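Local coordinates for enoyl-CoA hydratase (Mycobacterium thermoresistibile, PDB 3T3W), which probably hydrates the double bond of enoyl-CoA thioesters in lipid metabolism, as a member of the crotonase family, at the interface of chains A and B. Coordinates in Å, arbitrary orientation; residue numbers count along the deposited sequence, not the author numbering. Chains: chain A/B, Enoyl-CoA hydratase.

The interface of chains A and B. Residues chain A 229, 232-233, 235-236, 239; chain B 165, 168, 173, 176-177, 180.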
loop_
_atom_site.group_PDB
_atom_site.type_symbol
_atom_site.label_atom_id
_atom_site.label_comp_id
_atom_site.label_asym_id
_atom_site.label_seq_id
_atom_site.Cartn_x
_atom_site.Cartn_y
_atom_site.Cartn_z
ATOM N N LYS A 229 5.847 -15.629 13.457
ATOM C CA LYS A 229 6.784 -14.701 12.910
ATOM C C LYS A 229 6.326 -14.153 11.572
ATOM O O LYS A 229 6.401 -12.935 11.332
ATOM C CB LYS A 229 8.155 -15.370 12.751
ATOM C CG LYS A 229 9.226 -14.434 12.216
ATOM C CD LYS A 229 10.599 -15.089 12.263
ATOM C CE LYS A 229 11.665 -14.166 11.691
ATOM N NZ LYS A 229 13.002 -14.381 12.358
ATOM N N VAL A 232 3.385 -11.517 11.727
ATOM C CA VAL A 232 3.842 -10.168 12.035
ATOM C C VAL A 232 4.677 -9.565 10.913
ATOM O O VAL A 232 4.412 -8.421 10.478
ATOM C CB VAL A 232 4.587 -10.152 13.366
ATOM C CG1 VAL A 232 5.169 -8.767 13.649
ATOM C CG2 VAL A 232 3.650 -10.604 14.515
ATOM N N ASN A 233 5.657 -10.302 10.394
ATOM C CA ASN A 233 6.491 -9.765 9.342
ATOM C C ASN A 233 5.751 -9.498 8.031
ATOM O O ASN A 233 6.075 -8.536 7.376
ATOM C CB ASN A 233 7.713 -10.653 9.086
ATOM C CG ASN A 233 8.813 -10.444 10.124
ATOM O OD1 ASN A 233 8.670 -9.633 11.053
ATOM N ND2 ASN A 233 9.903 -11.204 10.007
ATOM N N THR A 235 2.482 -8.718 7.941
ATOM C CA THR A 235 1.747 -7.488 8.223
ATOM C C THR A 235 2.623 -6.248 7.954
ATOM O O THR A 235 2.171 -5.291 7.325
ATOM C CB THR A 235 1.219 -7.465 9.652
ATOM O OG1 THR A 235 0.232 -8.507 9.769
ATOM C CG2 THR A 235 0.587 -6.116 9.963
ATOM N N LEU A 236 3.861 -6.279 8.436
ATOM C CA LEU A 236 4.826 -5.204 8.205
ATOM C C LEU A 236 5.073 -4.983 6.705
ATOM O O LEU A 236 5.047 -3.846 6.208
ATOM C CB LEU A 236 6.136 -5.498 8.957
ATOM C CG LEU A 236 6.139 -5.250 10.442
ATOM C CD1 LEU A 236 7.416 -5.757 11.089
ATOM C CD2 LEU A 236 6.030 -3.775 10.734
ATOM N N GLN A 239 2.148 -3.332 5.129
ATOM C CA GLN A 239 2.218 -1.930 5.567
ATOM C C GLN A 239 3.231 -1.124 4.755
ATOM O O GLN A 239 3.256 0.092 4.868
ATOM C CB GLN A 239 2.577 -1.824 7.055
ATOM C CG GLN A 239 1.473 -2.222 8.028
ATOM C CD GLN A 239 1.931 -2.160 9.488
ATOM O OE1 GLN A 239 3.099 -1.945 9.764
ATOM N NE2 GLN A 239 1.029 -2.386 10.425
ATOM N N HIS B 165 -5.743 -10.913 12.766
ATOM C CA HIS B 165 -4.442 -10.486 13.278
ATOM C C HIS B 165 -4.408 -8.983 13.583
ATOM O O HIS B 165 -3.837 -8.178 12.826
ATOM C CB HIS B 165 -3.340 -10.841 12.318
ATOM C CG HIS B 165 -1.963 -10.622 12.909
ATOM N ND1 HIS B 165 -1.340 -11.568 13.643
ATOM C CD2 HIS B 165 -1.128 -9.516 12.905
ATOM C CE1 HIS B 165 -0.131 -11.098 14.061
ATOM N NE2 HIS B 165 -0.020 -9.832 13.653
ATOM N N THR B 168 -0.124 -7.037 15.557
ATOM C CA THR B 168 0.912 -6.122 15.131
ATOM C C THR B 168 0.429 -4.660 15.183
ATOM O O THR B 168 1.195 -3.772 15.585
ATOM C CB THR B 168 1.383 -6.490 13.712
ATOM O OG1 THR B 168 1.910 -7.824 13.756
ATOM C CG2 THR B 168 2.453 -5.506 13.138
ATOM N N PRO B 173 5.064 -4.699 16.408
ATOM C CA PRO B 173 5.500 -6.018 15.971
ATOM C C PRO B 173 6.334 -6.768 16.994
ATOM O O PRO B 173 6.188 -8.002 17.112
ATOM C CB PRO B 173 6.322 -5.739 14.727
ATOM C CG PRO B 173 6.671 -4.271 14.788
ATOM C CD PRO B 173 5.493 -3.646 15.482
ATOM N N ALA B 176 3.995 -8.087 19.770
ATOM C CA ALA B 176 3.191 -9.139 19.142
ATOM C C ALA B 176 3.977 -10.460 19.034
ATOM O O ALA B 176 3.484 -11.522 19.450
ATOM C CB ALA B 176 2.718 -8.694 17.738
ATOM N N LYS B 177 5.185 -10.420 18.467
ATOM C CA LYS B 177 6.005 -11.624 18.387
ATOM C C LYS B 177 6.311 -12.225 19.759
ATOM O O LYS B 177 6.209 -13.454 19.953
ATOM C CB LYS B 177 7.304 -11.382 17.635
ATOM C CG LYS B 177 7.071 -11.121 16.156
ATOM C CD LYS B 177 8.415 -10.849 15.489
ATOM C CE LYS B 177 8.319 -10.441 14.062
ATOM N NZ LYS B 177 9.674 -9.985 13.579
ATOM N N LEU B 180 3.176 -13.967 21.157
ATOM C CA LEU B 180 2.850 -15.154 20.395
ATOM C C LEU B 180 3.856 -16.278 20.644
ATOM O O LEU B 180 3.456 -17.449 20.798
ATOM C CB LEU B 180 2.762 -14.864 18.882
ATOM C CG LEU B 180 1.540 -14.026 18.508
ATOM C CD1 LEU B 180 1.654 -13.571 17.038
ATOM C CD2 LEU B 180 0.283 -14.886 18.773
HETATM O O HOH W 1 -2.632 -7.824 10.203
HETATM O O HOH W 2 1.652 -1.805 13.387
#
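A:Val232 drives both of its methyl groups into chain B between B:Thr168, B:Pro173 and B:Lys177, and so forms the tight core of this helix-to-helix contact between two crotonase-fold subunits. Helix 222-238 of chain A supplies one surface; helices 167-171 and 173-182 of chain B, with B:His165 just ahead of them, supply the other. The deposited assembly is a hexamer, the form common among crotonases, so the contact is plausibly a biological one. With CG1 anti to the backbone N (chi1 176°), A:Val232 sets that methyl 3.4 Å from B:Pro173 CB, closer than carbons usually pack. A beta-branched valine suits this place because its two methyls diverge from CB: CG1 goes to B:Pro173 and the stem of B:Lys177, CG2 to B:His165 CE1 and to B:Ala176, whose lone methyl lets a branched residue come near. The hydroxyl OG1 of B:Thr168 lies 3.4 Å from A:Val232 CG2; this polar atom, set among methyls, has a hydrogen-bond partner in its own chain, the imidazole NE2 of B:His165, at 2.8 Å (161° at the hydrogen). Along the helix, A:Leu236 brings CD1 across the rigid B:Pro173 ring, whereas A:Thr235 and B:Thr168 meet tip to tip, methyl CG2 to methyl CG2 at 3.7 Å.

At one margin B:Lys177, extended beyond CG, lays its aliphatic stem over A:Val232 and donates from NZ to the amide oxygen OD1 of A:Asn233 at 2.7 Å, tilted 28° from the carbonyl plane. The asparagine suits this spot because its carbonyl oxygen can accept the bond from the ammonium. A:Lys229 NZ, a like charge 5.6 Å from B:Lys177 NZ, may disfavour this margin slightly. The opposite margin is looser and wet: one water joins A:Thr235 OG1 to the backbone O of B:His165, and A:Gln239 NE2 lies 3.1 Å from the oxygen of a second water, which also bonds B:Thr168 O. The long, flexible glutamine suits such indirect contact.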